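Local coordinates for protein putative adhesin (Komagataella phaffii, PDB 5FX8) that is a putative yeast adhesion protein, here its N-terminal part with two cohesin-like domains, that may take part in cell-cell interaction, at residues Pro65-Leu79 and Ala306-Ala318. Residues are numbered along the deposited sequence; the frame is centred on the assembly and turned at random.
Sequences PSVSEFFTTAGVQVL and ASRTDTAAFEAFA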
# COMPACT_ATOMS: atom_id res chain seq x y z
N PRO C 65 46.25 -48.46 27.62
CA PRO C 65 46.96 -47.20 27.82
C PRO C 65 47.52 -47.05 29.21
O PRO C 65 48.27 -46.10 29.47
CB PRO C 65 45.89 -46.15 27.54
CG PRO C 65 44.61 -46.83 27.86
CD PRO C 65 44.79 -48.28 27.55
N SER C 66 47.21 -47.96 30.10
CA SER C 66 47.72 -47.81 31.45
C SER C 66 49.08 -48.45 31.64
O SER C 66 49.67 -48.29 32.71
CB SER C 66 46.75 -48.40 32.45
OG SER C 66 46.79 -49.79 32.34
N VAL C 67 49.60 -49.16 30.65
CA VAL C 67 50.82 -49.93 30.80
C VAL C 67 51.97 -49.14 30.20
O VAL C 67 52.10 -49.03 28.98
CB VAL C 67 50.69 -51.31 30.15
CG1 VAL C 67 51.92 -52.11 30.44
CG2 VAL C 67 49.47 -52.03 30.68
N SER C 68 52.82 -48.60 31.05
CA SER C 68 53.90 -47.79 30.54
C SER C 68 55.02 -47.78 31.55
O SER C 68 54.84 -48.11 32.72
CB SER C 68 53.43 -46.37 30.26
OG SER C 68 54.45 -45.60 29.65
N GLU C 69 56.20 -47.42 31.07
CA GLU C 69 57.38 -47.11 31.87
C GLU C 69 57.50 -45.60 32.01
O GLU C 69 57.15 -44.86 31.10
CB GLU C 69 58.61 -47.67 31.16
CG GLU C 69 59.92 -47.44 31.87
CD GLU C 69 60.20 -48.52 32.82
OE1 GLU C 69 59.71 -49.62 32.56
OE2 GLU C 69 60.90 -48.29 33.80
N PHE C 70 58.01 -45.13 33.15
CA PHE C 70 58.20 -43.70 33.36
C PHE C 70 59.66 -43.37 33.70
O PHE C 70 60.32 -44.13 34.40
CB PHE C 70 57.24 -43.20 34.44
CG PHE C 70 55.81 -43.27 34.02
CD1 PHE C 70 55.10 -44.45 34.12
CD2 PHE C 70 55.20 -42.18 33.46
CE1 PHE C 70 53.80 -44.52 33.70
CE2 PHE C 70 53.89 -42.24 33.03
CZ PHE C 70 53.19 -43.41 33.15
N PHE C 71 60.14 -42.25 33.18
CA PHE C 71 61.55 -41.88 33.20
C PHE C 71 61.71 -40.51 33.84
O PHE C 71 60.75 -39.78 34.05
CB PHE C 71 62.15 -41.85 31.79
CG PHE C 71 61.91 -43.09 31.02
CD1 PHE C 71 60.70 -43.30 30.38
CD2 PHE C 71 62.87 -44.05 30.92
CE1 PHE C 71 60.47 -44.44 29.68
CE2 PHE C 71 62.63 -45.20 30.21
CZ PHE C 71 61.43 -45.39 29.59
N THR C 72 62.96 -40.17 34.18
CA THR C 72 63.32 -38.81 34.52
C THR C 72 63.43 -37.99 33.24
O THR C 72 63.45 -38.53 32.14
CB THR C 72 64.65 -38.74 35.25
OG1 THR C 72 65.67 -39.28 34.41
CG2 THR C 72 64.61 -39.52 36.54
N THR C 73 63.51 -36.67 33.40
CA THR C 73 63.73 -35.82 32.24
C THR C 73 65.02 -36.17 31.53
O THR C 73 65.17 -35.89 30.34
CB THR C 73 63.76 -34.37 32.67
OG1 THR C 73 64.81 -34.21 33.61
CG2 THR C 73 62.46 -33.99 33.35
N ALA C 74 65.96 -36.77 32.24
CA ALA C 74 67.22 -37.18 31.65
C ALA C 74 67.19 -38.59 31.10
O ALA C 74 68.18 -39.04 30.53
CB ALA C 74 68.35 -37.06 32.68
N GLY C 75 66.09 -39.31 31.27
CA GLY C 75 65.96 -40.61 30.65
C GLY C 75 66.13 -41.80 31.56
O GLY C 75 66.13 -42.94 31.08
N VAL C 76 66.27 -41.60 32.86
CA VAL C 76 66.50 -42.73 33.75
C VAL C 76 65.17 -43.41 34.07
O VAL C 76 64.20 -42.74 34.43
CB VAL C 76 67.21 -42.27 35.02
CG1 VAL C 76 67.51 -43.44 35.90
CG2 VAL C 76 68.46 -41.55 34.64
N GLN C 77 65.13 -44.73 33.93
CA GLN C 77 63.95 -45.48 34.31
C GLN C 77 63.67 -45.31 35.80
O GLN C 77 64.58 -45.33 36.62
CB GLN C 77 64.12 -46.96 34.00
CG GLN C 77 64.04 -47.28 32.53
CD GLN C 77 64.04 -48.76 32.22
OE1 GLN C 77 64.31 -49.59 33.10
NE2 GLN C 77 63.75 -49.11 30.97
N VAL C 78 62.39 -45.16 36.13
CA VAL C 78 61.96 -44.94 37.51
C VAL C 78 60.95 -46.00 37.94
O VAL C 78 61.13 -46.65 38.97
CB VAL C 78 61.38 -43.53 37.70
CG1 VAL C 78 60.90 -43.35 39.14
CG2 VAL C 78 62.41 -42.48 37.33
N LEU C 79 59.89 -46.18 37.17
CA LEU C 79 58.84 -47.12 37.52
C LEU C 79 58.05 -47.44 36.27
O LEU C 79 58.16 -46.77 35.25
CB LEU C 79 57.94 -46.56 38.62
CG LEU C 79 57.27 -45.21 38.38
CD1 LEU C 79 55.99 -45.38 37.66
CD2 LEU C 79 57.02 -44.58 39.70
N ALA C 306 42.45 -41.82 22.73
CA ALA C 306 42.82 -42.75 23.78
C ALA C 306 43.29 -42.00 25.01
O ALA C 306 43.63 -40.82 24.95
CB ALA C 306 43.91 -43.71 23.29
N SER C 307 43.30 -42.70 26.14
CA SER C 307 43.93 -42.18 27.35
C SER C 307 45.42 -41.97 27.11
O SER C 307 46.09 -42.80 26.50
CB SER C 307 43.73 -43.15 28.50
OG SER C 307 42.36 -43.32 28.82
N ARG C 308 45.94 -40.86 27.61
CA ARG C 308 47.29 -40.45 27.30
C ARG C 308 48.04 -40.15 28.58
O ARG C 308 47.45 -39.95 29.64
CB ARG C 308 47.28 -39.24 26.36
CG ARG C 308 46.80 -39.59 24.97
CD ARG C 308 45.97 -38.51 24.34
NE ARG C 308 44.72 -38.22 25.05
CZ ARG C 308 44.48 -37.08 25.69
NH1 ARG C 308 45.39 -36.12 25.71
NH2 ARG C 308 43.33 -36.90 26.31
N THR C 309 49.37 -40.13 28.47
CA THR C 309 50.22 -39.84 29.61
C THR C 309 51.44 -39.06 29.12
O THR C 309 51.48 -38.60 27.99
CB THR C 309 50.60 -41.14 30.33
OG1 THR C 309 51.32 -40.79 31.50
CG2 THR C 309 51.47 -42.00 29.46
N ASP C 310 52.43 -38.89 29.99
CA ASP C 310 53.73 -38.31 29.62
C ASP C 310 54.82 -39.08 30.35
O ASP C 310 54.94 -38.98 31.57
CB ASP C 310 53.81 -36.82 29.93
CG ASP C 310 55.16 -36.20 29.51
OD1 ASP C 310 56.01 -36.89 28.90
OD2 ASP C 310 55.37 -34.98 29.76
N THR C 311 55.65 -39.80 29.60
CA THR C 311 56.62 -40.67 30.24
C THR C 311 57.78 -39.90 30.85
O THR C 311 58.44 -40.43 31.74
CB THR C 311 57.14 -41.70 29.26
OG1 THR C 311 57.89 -41.06 28.22
CG2 THR C 311 56.00 -42.43 28.69
N ALA C 312 58.03 -38.67 30.41
CA ALA C 312 59.09 -37.85 31.00
C ALA C 312 58.53 -37.17 32.25
O ALA C 312 58.28 -35.97 32.30
CB ALA C 312 59.60 -36.83 30.00
N ALA C 313 58.36 -37.98 33.30
CA ALA C 313 57.51 -37.60 34.41
C ALA C 313 58.24 -37.15 35.66
O ALA C 313 57.64 -36.47 36.49
CB ALA C 313 56.60 -38.77 34.78
N PHE C 314 59.51 -37.51 35.83
CA PHE C 314 60.21 -37.26 37.08
C PHE C 314 61.35 -36.27 36.92
O PHE C 314 62.16 -36.39 35.99
CB PHE C 314 60.73 -38.57 37.68
CG PHE C 314 59.65 -39.49 38.16
CD1 PHE C 314 59.15 -39.37 39.44
CD2 PHE C 314 59.11 -40.44 37.33
CE1 PHE C 314 58.17 -40.20 39.88
CE2 PHE C 314 58.12 -41.26 37.76
CZ PHE C 314 57.64 -41.14 39.04
N GLU C 315 61.43 -35.32 37.84
CA GLU C 315 62.46 -34.29 37.86
C GLU C 315 63.64 -34.61 38.77
O GLU C 315 64.73 -34.11 38.54
CB GLU C 315 61.87 -32.94 38.29
CG GLU C 315 60.59 -32.56 37.57
CD GLU C 315 60.29 -31.08 37.64
OE1 GLU C 315 59.77 -30.62 38.68
OE2 GLU C 315 60.57 -30.38 36.66
N ALA C 316 63.43 -35.40 39.82
CA ALA C 316 64.50 -35.75 40.75
C ALA C 316 64.42 -37.23 41.06
O ALA C 316 63.34 -37.77 41.29
CB ALA C 316 64.41 -34.99 42.07
N PHE C 317 65.58 -37.87 41.08
CA PHE C 317 65.65 -39.30 41.33
C PHE C 317 67.07 -39.71 41.71
O PHE C 317 68.02 -39.27 41.08
CB PHE C 317 65.21 -40.05 40.08
CG PHE C 317 65.23 -41.52 40.23
CD1 PHE C 317 64.51 -42.14 41.22
CD2 PHE C 317 65.98 -42.30 39.37
CE1 PHE C 317 64.52 -43.51 41.36
CE2 PHE C 317 65.99 -43.67 39.50
CZ PHE C 317 65.26 -44.28 40.50
N ALA C 318 67.20 -40.56 42.73
CA ALA C 318 68.51 -40.98 43.22
C ALA C 318 68.35 -42.24 44.06
O ALA C 318 67.41 -42.35 44.85
CB ALA C 318 69.18 -39.88 44.04
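A short parallel strand pairing, broken by a beta bulge, joins strand 68-72 of the first cohesin-like domain to strand 312-314, the first part of the last strand of the chain, which turns a corner at E315. F71 pairs with A312 and T72 with F314. F71 N gives a nearly straight hydrogen bond to T311 O (2.9 Å, 173°). At the bulge F71 O takes two bonds, one from A313 N and one from F314 N, each 3.1 Å long. T73 N gives a hydrogen bond to F314 O (2.9 Å); T73 is the second residue of the type I turn T72-G75.

The F314 ring lies against the hairpin. V78 CG1 sits over one ring face, in a CH-pi contact 3.8 Å from the ring centroid. F70 CB meets the edge of the ring, and L79 CD2 packs on CZ. V78 reaches both F314 and F317, which follows the corner. Its CG1, anti to the backbone N (chi1 178°), serves F314, and its CG2 lies 4.2 Å from the centroid of the F317 ring, over a face. V76 CG1 meets the edge of that ring, while T72 CG2 touches F317 CB. The edge of F70 points at T309, with CE2 3.3 Å from OG1. That hydroxyl is hydrogen-bonded to F109 O.

Strand 101-114 also packs on F70, F314 and F317. Backbone bonds thus set the register of 311-314, while beyond the corner F317 holds to the first domain by side-chain packing.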